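Local structure of non-toxic crystal protein (Bacillus thuringiensis, 2D42) at residues Tyr181-Thr184 / Tyr190-Ile193; Glu8-Gly13 / Tyr22-Ser27; Val202-Gly207 / Phe211-Glu216. The protein is a parasporal inclusion protein without known toxicity that closely resembles the aerolysin-type beta-pore-forming toxins in structure. All coordinates share one frame; numbering follows the deposited sequence.

Contact 1. Residues Tyr181-Thr184 / Tyr190-Ile193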
loop_
_atom_site.group_PDB
_atom_site.type_symbol
_atom_site.label_atom_id
_atom_site.label_comp_id
_atom_site.label_asym_id
_atom_site.label_seq_id
_atom_site.Cartn_x
_atom_site.Cartn_y
_atom_site.Cartn_z
ATOM N N TYR A 181 -8.182 22.578 32.026
ATOM C CA TYR A 181 -9.485 23.055 32.486
ATOM C C TYR A 181 -9.257 24.087 33.578
ATOM O O TYR A 181 -8.179 24.155 34.171
ATOM C CB TYR A 181 -10.282 21.937 33.146
ATOM C CG TYR A 181 -10.447 20.667 32.369
ATOM C CD1 TYR A 181 -11.432 20.549 31.388
ATOM C CD2 TYR A 181 -9.684 19.541 32.682
ATOM C CE1 TYR A 181 -11.662 19.335 30.747
ATOM C CE2 TYR A 181 -9.904 18.322 32.044
ATOM C CZ TYR A 181 -10.898 18.228 31.081
ATOM O OH TYR A 181 -11.136 17.021 30.464
ATOM N N TYR A 182 -10.280 24.880 33.865
ATOM C CA TYR A 182 -10.158 25.831 34.951
ATOM C C TYR A 182 -11.494 26.158 35.579
ATOM O O TYR A 182 -12.556 26.034 34.948
ATOM C CB TYR A 182 -9.468 27.122 34.506
ATOM C CG TYR A 182 -10.183 27.899 33.438
ATOM C CD1 TYR A 182 -9.966 27.624 32.092
ATOM C CD2 TYR A 182 -11.056 28.937 33.768
ATOM C CE1 TYR A 182 -10.591 28.364 31.098
ATOM C CE2 TYR A 182 -11.692 29.688 32.777
ATOM C CZ TYR A 182 -11.450 29.393 31.444
ATOM O OH TYR A 182 -12.056 30.128 30.452
ATOM N N ARG A 183 -11.423 26.535 36.851
ATOM C CA ARG A 183 -12.584 26.934 37.622
ATOM C C ARG A 183 -12.404 28.413 37.897
ATOM O O ARG A 183 -11.408 28.823 38.495
ATOM C CB ARG A 183 -12.644 26.210 38.961
ATOM C CG ARG A 183 -13.301 24.855 38.950
ATOM C CD ARG A 183 -13.343 24.340 40.378
ATOM N NE ARG A 183 -14.151 25.194 41.249
ATOM C CZ ARG A 183 -13.831 25.499 42.503
ATOM N NH1 ARG A 183 -12.712 25.026 43.036
ATOM N NH2 ARG A 183 -14.634 26.260 43.233
ATOM N N THR A 184 -13.361 29.208 37.441
ATOM C CA THR A 184 -13.334 30.640 37.649
ATOM C C THR A 184 -13.652 30.899 39.118
ATOM O O THR A 184 -14.577 30.299 39.667
ATOM C CB THR A 184 -14.386 31.317 36.767
ATOM O OG1 THR A 184 -14.033 31.122 35.392
ATOM C CG2 THR A 184 -14.470 32.806 37.067
ATOM N N TYR A 190 -8.780 32.253 39.396
ATOM C CA TYR A 190 -9.159 30.953 38.873
ATOM C C TYR A 190 -8.163 29.912 39.345
ATOM O O TYR A 190 -7.092 30.233 39.868
ATOM C CB TYR A 190 -9.154 30.986 37.339
ATOM C CG TYR A 190 -7.771 31.203 36.751
ATOM C CD1 TYR A 190 -6.898 30.130 36.553
ATOM C CD2 TYR A 190 -7.314 32.490 36.445
ATOM C CE1 TYR A 190 -5.601 30.333 36.068
ATOM C CE2 TYR A 190 -6.016 32.705 35.961
ATOM C CZ TYR A 190 -5.169 31.620 35.777
ATOM O OH TYR A 190 -3.887 31.820 35.313
ATOM N N THR A 191 -8.541 28.657 39.178
ATOM C CA THR A 191 -7.675 27.550 39.522
ATOM C C THR A 191 -7.729 26.678 38.272
ATOM O O THR A 191 -8.795 26.469 37.689
ATOM C CB THR A 191 -8.187 26.805 40.768
ATOM O OG1 THR A 191 -7.368 25.657 41.002
ATOM C CG2 THR A 191 -9.639 26.385 40.589
ATOM N N GLU A 192 -6.568 26.215 37.834
ATOM C CA GLU A 192 -6.474 25.395 36.637
ATOM C C GLU A 192 -6.279 23.920 36.984
ATOM O O GLU A 192 -5.540 23.577 37.917
ATOM C CB GLU A 192 -5.312 25.899 35.775
ATOM C CG GLU A 192 -5.129 25.173 34.453
ATOM C CD GLU A 192 -4.046 25.806 33.591
ATOM O OE1 GLU A 192 -2.906 25.946 34.081
ATOM O OE2 GLU A 192 -4.333 26.162 32.426
ATOM N N ILE A 193 -6.971 23.056 36.245
ATOM C CA ILE A 193 -6.872 21.615 36.439
ATOM C C ILE A 193 -6.257 21.004 35.180
ATOM O O ILE A 193 -6.888 20.989 34.115
ATOM C CB ILE A 193 -8.255 20.951 36.648
ATOM C CG1 ILE A 193 -8.976 21.561 37.852
ATOM C CG2 ILE A 193 -8.072 19.452 36.865
ATOM C CD1 ILE A 193 -9.656 22.891 37.569
#
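Tyr181-Thr184 and Tyr190-Ile193 run antiparallel as the two arms of a beta hairpin, with four backbone hydrogen bonds in two pairs. Tyr181 faces Ile193 and Arg183 faces Thr191 as hydrogen-bonded pairs; Tyr182-Glu192, between them, and Thr184-Tyr190, beyond Arg183-Thr191, are the non-hydrogen-bonded pairs. The shortest of the bonds runs from Ile193 N to Tyr181 O (2.6 Å), and its donor stands above the carbonyl plane. Arg183 N meets Thr191 O at 2.8 Å, almost straight on to the carbonyl.

The side chains alternate between the two faces. Tyr181, Arg183, Thr191 and Ile193 share one face. There Arg183 and Thr191 lie side by side and point the same way. The touch is between Arg183 CB and Thr191 CG2 (3.4 Å). Thr191 sets its OG1 opposite the backbone N (chi1 175°), which leaves the methyl turned to the arginine. Tyr181 and Ile193 meet through their CB atoms at 4.2 Å. Ile193 O lies at the edge of the Tyr181 ring, near its plane, 3.5 Å from Tyr181 CD2. Ile193 CD1 reaches back over the backbone to Tyr182 CA (4.0 Å).

On the other face the contact is thinner. Glu192 CG passes 3.2 Å from Tyr181 O. Beyond CG the chain is extended, and Glu192 OE1 at its end makes a salt bridge with Arg180. The rings of Tyr182 and Tyr190 lead away from the opposing strand, and the two residues barely meet.

The hairpin is made by strands 150-185 and 189-198. Strand 23-29 continues the sheet beside 150-185, through backbone bonding of Tyr182 with Thr23. Tyr181 OH bonds Gln195, its ring meets Tyr16 of helix 5-19, and Tyr22 packs on Arg183 and Ile193.

Contact 2. Residues Glu8-Gly13 / Tyr22-Ser27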
loop_
_atom_site.group_PDB
_atom_site.type_symbol
_atom_site.label_atom_id
_atom_site.label_comp_id
_atom_site.label_asym_id
_atom_site.label_seq_id
_atom_site.Cartn_x
_atom_site.Cartn_y
_atom_site.Cartn_z
ATOM N N GLU A 8 -11.005 14.144 18.647
ATOM C CA GLU A 8 -11.633 13.260 19.624
ATOM C C GLU A 8 -11.230 13.701 21.037
ATOM O O GLU A 8 -12.044 13.670 21.959
ATOM C CB GLU A 8 -11.196 11.804 19.411
ATOM C CG GLU A 8 -11.626 11.172 18.090
ATOM C CD GLU A 8 -13.140 11.069 17.939
ATOM O OE1 GLU A 8 -13.817 10.624 18.893
ATOM O OE2 GLU A 8 -13.649 11.421 16.854
ATOM N N LEU A 9 -9.969 14.102 21.194
ATOM C CA LEU A 9 -9.445 14.554 22.489
ATOM C C LEU A 9 -10.223 15.805 22.915
ATOM O O LEU A 9 -10.650 15.931 24.059
ATOM C CB LEU A 9 -7.943 14.877 22.372
ATOM C CG LEU A 9 -7.253 15.460 23.615
ATOM C CD1 LEU A 9 -7.307 14.446 24.757
ATOM C CD2 LEU A 9 -5.811 15.836 23.286
ATOM N N GLU A 10 -10.410 16.719 21.972
ATOM C CA GLU A 10 -11.148 17.949 22.231
ATOM C C GLU A 10 -12.591 17.615 22.641
ATOM O O GLU A 10 -13.114 18.171 23.609
ATOM C CB GLU A 10 -11.132 18.832 20.978
ATOM C CG GLU A 10 -11.684 20.235 21.169
ATOM C CD GLU A 10 -11.615 21.051 19.889
ATOM O OE1 GLU A 10 -12.297 20.677 18.908
ATOM O OE2 GLU A 10 -10.875 22.057 19.858
ATOM N N ILE A 11 -13.223 16.698 21.913
ATOM C CA ILE A 11 -14.597 16.296 22.220
ATOM C C ILE A 11 -14.673 15.709 23.624
ATOM O O ILE A 11 -15.578 16.024 24.397
ATOM C CB ILE A 11 -15.112 15.244 21.213
ATOM C CG1 ILE A 11 -15.252 15.882 19.828
ATOM C CG2 ILE A 11 -16.435 14.667 21.689
ATOM C CD1 ILE A 11 -15.627 14.901 18.722
ATOM N N TYR A 12 -13.721 14.845 23.947
ATOM C CA TYR A 12 -13.683 14.236 25.263
ATOM C C TYR A 12 -13.540 15.306 26.350
ATOM O O TYR A 12 -14.226 15.262 27.364
ATOM C CB TYR A 12 -12.509 13.269 25.367
ATOM C CG TYR A 12 -12.302 12.747 26.765
ATOM C CD1 TYR A 12 -13.009 11.641 27.229
ATOM C CD2 TYR A 12 -11.407 13.373 27.637
ATOM C CE1 TYR A 12 -12.827 11.165 28.528
ATOM C CE2 TYR A 12 -11.219 12.909 28.938
ATOM C CZ TYR A 12 -11.929 11.804 29.376
ATOM O OH TYR A 12 -11.722 11.315 30.649
ATOM N N GLY A 13 -12.633 16.254 26.125
ATOM C CA GLY A 13 -12.397 17.316 27.089
ATOM C C GLY A 13 -13.589 18.235 27.282
ATOM O O GLY A 13 -13.879 18.658 28.396
ATOM N N TYR A 22 -16.361 22.393 34.886
ATOM C CA TYR A 22 -15.156 23.151 34.575
ATOM C C TYR A 22 -15.347 23.856 33.251
ATOM O O TYR A 22 -16.307 23.602 32.528
ATOM C CB TYR A 22 -13.943 22.244 34.383
ATOM C CG TYR A 22 -13.503 21.412 35.555
ATOM C CD1 TYR A 22 -13.697 21.843 36.864
ATOM C CD2 TYR A 22 -12.801 20.225 35.347
ATOM C CE1 TYR A 22 -13.195 21.112 37.939
ATOM C CE2 TYR A 22 -12.295 19.489 36.411
ATOM C CZ TYR A 22 -12.495 19.940 37.704
ATOM O OH TYR A 22 -11.972 19.227 38.755
ATOM N N THR A 23 -14.410 24.736 32.927
ATOM C CA THR A 23 -14.433 25.411 31.642
ATOM C C THR A 23 -13.298 24.781 30.838
ATOM O O THR A 23 -12.152 24.755 31.295
ATOM C CB THR A 23 -14.175 26.914 31.766
ATOM O OG1 THR A 23 -15.290 27.535 32.424
ATOM C CG2 THR A 23 -13.998 27.530 30.384
ATOM N N TYR A 24 -13.621 24.248 29.661
ATOM C CA TYR A 24 -12.613 23.620 28.809
ATOM C C TYR A 24 -11.682 24.699 28.309
ATOM O O TYR A 24 -12.118 25.670 27.692
ATOM C CB TYR A 24 -13.262 22.916 27.613
ATOM C CG TYR A 24 -12.272 22.425 26.567
ATOM C CD1 TYR A 24 -11.510 21.269 26.774
ATOM C CD2 TYR A 24 -12.101 23.117 25.371
ATOM C CE1 TYR A 24 -10.607 20.814 25.805
ATOM C CE2 TYR A 24 -11.202 22.676 24.398
ATOM C CZ TYR A 24 -10.462 21.525 24.620
ATOM O OH TYR A 24 -9.597 21.094 23.643
ATOM N N GLY A 25 -10.396 24.538 28.584
ATOM C CA GLY A 25 -9.438 25.524 28.133
ATOM C C GLY A 25 -8.828 25.123 26.802
ATOM O O GLY A 25 -8.998 25.810 25.791
ATOM N N SER A 26 -8.115 24.003 26.802
ATOM C CA SER A 26 -7.469 23.517 25.591
ATOM C C SER A 26 -6.997 22.083 25.805
ATOM O O SER A 26 -7.114 21.543 26.907
ATOM C CB SER A 26 -6.275 24.412 25.255
ATOM O OG SER A 26 -5.319 24.374 26.304
ATOM N N SER A 27 -6.477 21.470 24.745
ATOM C CA SER A 27 -5.967 20.105 24.814
ATOM C C SER A 27 -4.980 19.890 23.676
ATOM O O SER A 27 -5.074 20.532 22.626
ATOM C CB SER A 27 -7.112 19.079 24.730
ATOM O OG SER A 27 -7.810 19.162 23.497
#
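Glu10 and Tyr24 meet by van der Waals contact where helix 5-19 lies against strand 23-29. Their side chains cross at about a right angle, with carboxylate and ring planes 84° apart. Glu10 CG does the touching, 3.3 Å from Tyr24 OH. Glu10 O lies over one face of the ring. Tyr24 swings its ring opposite its own backbone N (chi1 171°), which carries it to the helix at Glu10 and Gly13. Gly13 has no side chain, and the ring packs directly against its backbone, Tyr24 CD1 lying 3.7 Å from Gly13 C. Leu9 adds an apolar touch on Ser27: Leu9 CG and CD2 are each 3.8 Å from Ser27 CB.

No hydrogen bond crosses between the two segments; within 22-27, Tyr24 OH and Ser27 OG are bonded at 2.6 Å, with Ser27 OG in the ring plane at its edge. This bond ties together the two side chains that meet the helix. Glu10 directs its charge to Arg7 in a salt bridge.

The axes of helix segment 8-13 and strand segment 23-27 run nearly antiparallel (157°). Gly25 and Ser26 form a classic beta bulge opposite Arg180 of strand 150-185. Tyr24 also packs on Met14 and Ala17. Leu9 and Tyr12 pack on Ile179 and Val197 of strands 150-185 and 189-198. Helix 199-206 covers Tyr12.

Contact 3. Residues Val202-Gly207 / Phe211-Glu216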
loop_
_atom_site.group_PDB
_atom_site.type_symbol
_atom_site.label_atom_id
_atom_site.label_comp_id
_atom_site.label_asym_id
_atom_site.label_seq_id
_atom_site.Cartn_x
_atom_site.Cartn_y
_atom_site.Cartn_z
ATOM N N VAL A 202 -10.175 8.043 25.904
ATOM C CA VAL A 202 -10.871 9.060 25.118
ATOM C C VAL A 202 -11.756 8.376 24.070
ATOM O O VAL A 202 -12.936 8.704 23.924
ATOM C CB VAL A 202 -9.868 9.986 24.390
ATOM C CG1 VAL A 202 -10.596 10.879 23.398
ATOM C CG2 VAL A 202 -9.119 10.830 25.403
ATOM N N LEU A 203 -11.166 7.423 23.351
ATOM C CA LEU A 203 -11.864 6.677 22.305
ATOM C C LEU A 203 -13.003 5.862 22.891
ATOM O O LEU A 203 -14.084 5.776 22.314
ATOM C CB LEU A 203 -10.882 5.746 21.580
ATOM C CG LEU A 203 -9.749 6.454 20.823
ATOM C CD1 LEU A 203 -8.682 5.464 20.403
ATOM C CD2 LEU A 203 -10.330 7.174 19.619
ATOM N N GLN A 204 -12.760 5.259 24.045
ATOM C CA GLN A 204 -13.788 4.459 24.680
ATOM C C GLN A 204 -14.938 5.344 25.136
ATOM O O GLN A 204 -16.109 5.025 24.917
ATOM C CB GLN A 204 -13.202 3.698 25.864
ATOM C CG GLN A 204 -14.116 2.623 26.384
ATOM C CD GLN A 204 -13.348 1.498 27.025
ATOM O OE1 GLN A 204 -12.626 1.700 28.003
ATOM N NE2 GLN A 204 -13.490 0.301 26.476
ATOM N N ALA A 205 -14.597 6.469 25.755
ATOM C CA ALA A 205 -15.604 7.397 26.249
ATOM C C ALA A 205 -16.399 8.002 25.103
ATOM O O ALA A 205 -17.613 8.149 25.195
ATOM C CB ALA A 205 -14.942 8.501 27.065
ATOM N N ASN A 206 -15.713 8.353 24.021
ATOM C CA ASN A 206 -16.367 8.953 22.860
ATOM C C ASN A 206 -17.150 7.952 22.012
ATOM O O ASN A 206 -18.022 8.337 21.228
ATOM C CB ASN A 206 -15.330 9.635 21.967
ATOM C CG ASN A 206 -14.778 10.907 22.573
ATOM O OD1 ASN A 206 -15.167 11.314 23.674
ATOM N ND2 ASN A 206 -13.863 11.549 21.855
ATOM N N GLY A 207 -16.834 6.673 22.165
ATOM C CA GLY A 207 -17.500 5.660 21.368
ATOM C C GLY A 207 -17.034 5.766 19.927
ATOM O O GLY A 207 -17.716 5.317 19.009
ATOM N N PHE A 211 -12.639 1.276 16.423
ATOM C CA PHE A 211 -11.649 0.848 17.405
ATOM C C PHE A 211 -12.093 -0.233 18.378
ATOM O O PHE A 211 -13.258 -0.310 18.754
ATOM C CB PHE A 211 -11.206 2.041 18.251
ATOM C CG PHE A 211 -10.483 3.108 17.492
ATOM C CD1 PHE A 211 -9.094 3.080 17.382
ATOM C CD2 PHE A 211 -11.179 4.183 16.947
ATOM C CE1 PHE A 211 -8.408 4.113 16.748
ATOM C CE2 PHE A 211 -10.499 5.218 16.308
ATOM C CZ PHE A 211 -9.110 5.182 16.213
ATOM N N THR A 212 -11.147 -1.071 18.782
ATOM C CA THR A 212 -11.413 -2.079 19.796
ATOM C C THR A 212 -10.343 -1.700 20.810
ATOM O O THR A 212 -9.192 -1.476 20.440
ATOM C CB THR A 212 -11.211 -3.522 19.294
ATOM O OG1 THR A 212 -9.834 -3.746 18.993
ATOM C CG2 THR A 212 -12.064 -3.769 18.052
ATOM N N ILE A 213 -10.733 -1.601 22.076
ATOM C CA ILE A 213 -9.825 -1.181 23.141
ATOM C C ILE A 213 -9.259 -2.303 23.999
ATOM O O ILE A 213 -9.964 -3.243 24.348
ATOM C CB ILE A 213 -10.532 -0.209 24.106
ATOM C CG1 ILE A 213 -11.448 0.748 23.327
ATOM C CG2 ILE A 213 -9.495 0.541 24.933
ATOM C CD1 ILE A 213 -10.756 1.614 22.310
ATOM N N SER A 214 -7.990 -2.184 24.365
ATOM C CA SER A 214 -7.366 -3.182 25.219
ATOM C C SER A 214 -6.665 -2.535 26.411
ATOM O O SER A 214 -5.524 -2.093 26.299
ATOM C CB SER A 214 -6.350 -4.007 24.431
ATOM O OG SER A 214 -5.723 -4.959 25.277
ATOM N N LYS A 215 -7.346 -2.466 27.550
ATOM C CA LYS A 215 -6.726 -1.884 28.741
ATOM C C LYS A 215 -5.475 -2.697 29.020
ATOM O O LYS A 215 -4.415 -2.147 29.316
ATOM C CB LYS A 215 -7.658 -1.960 29.953
ATOM C CG LYS A 215 -8.922 -1.125 29.837
ATOM C CD LYS A 215 -9.856 -1.688 28.777
ATOM C CE LYS A 215 -11.155 -0.909 28.704
ATOM N NZ LYS A 215 -12.094 -1.553 27.747
ATOM N N GLU A 216 -5.610 -4.015 28.912
ATOM C CA GLU A 216 -4.497 -4.928 29.142
ATOM C C GLU A 216 -3.213 -4.445 28.473
ATOM O O GLU A 216 -2.196 -4.248 29.135
ATOM C CB GLU A 216 -4.834 -6.325 28.609
ATOM C CG GLU A 216 -5.852 -7.124 29.426
ATOM C CD GLU A 216 -7.257 -6.553 29.369
ATOM O OE1 GLU A 216 -7.747 -6.268 28.251
ATOM O OE2 GLU A 216 -7.876 -6.402 30.448
#
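Leu203 lies over one face of the Phe211 ring, where helix 199-206, ended by a Schellman motif, is followed by the short strand 211-214 that packs back against it. Both methyls take part. Leu203 CD1 sits 4.0 Å from the centroid of the Phe211 ring, only 15° off its normal, which makes a CH-pi contact. Leu203 CD2 touches the other flank, 3.8 Å from Phe211 CE2. The two side chains cross obliquely. Phe211 holds its CG opposite the carbonyl carbon (chi1 -65°), and this places the ring under the leucine.

Next to this pair, Ile213 points toward the helix and brings its CD1 to 4.2 Å from Leu203 CB. Its CB and CG1 also back the amide of Gln204. The outer rim is polar. Gln204 reaches out on an extended chain, and the bent chain of Lys215 crosses its end at about a right angle. The closest atoms there, Gln204 NE2 and Lys215 NZ, are both donors and lie only 2.6 Å apart, so the modelled placing of these exposed ends is doubtful.

Strand 219-244 pairs antiparallel with strand 211-214, with backbone bonding of Thr212 and Tyr221. Its Ala220 touches Leu203, Phe211 and Ile213, and the ring of Phe222 meets that of Phe211. On the helix 5-19 side, Leu5 packs on Leu203. Ser214 OG bonds the backbone N of Gln217. Gly207 is the C-prime residue of the helix, with a positive phi of 71°. Thr208 N bonds back to Leu203 O, and Gly207 N makes a weak bond to Gln204 O (3.3 Å).

Overall arrangement
Contacts 1 and 3 are surface contacts, while contact 2 is partly buried. Contact 1 rests on backbone hydrogen bonds within a sheet. Contacts 2 and 3 each set a helix on a strand and have no clear hydrogen bond across. Contact 2 sets Leu9, Glu10 and Gly13 of the helix against Tyr24 and Ser27; contact 3 is more apolar, with a polar rim. All three reach the same sheet; in contacts 1 and 2 its strands 150-185 and 23-29 are neighbours, and Tyr181 CE1 comes to 3.3 Å from Gly13 O. Contacts 2 and 3 join through their helices, by a probable hydrogen bond from Asn206 ND2 to Glu8 O. Contacts 1 and 3 do not touch.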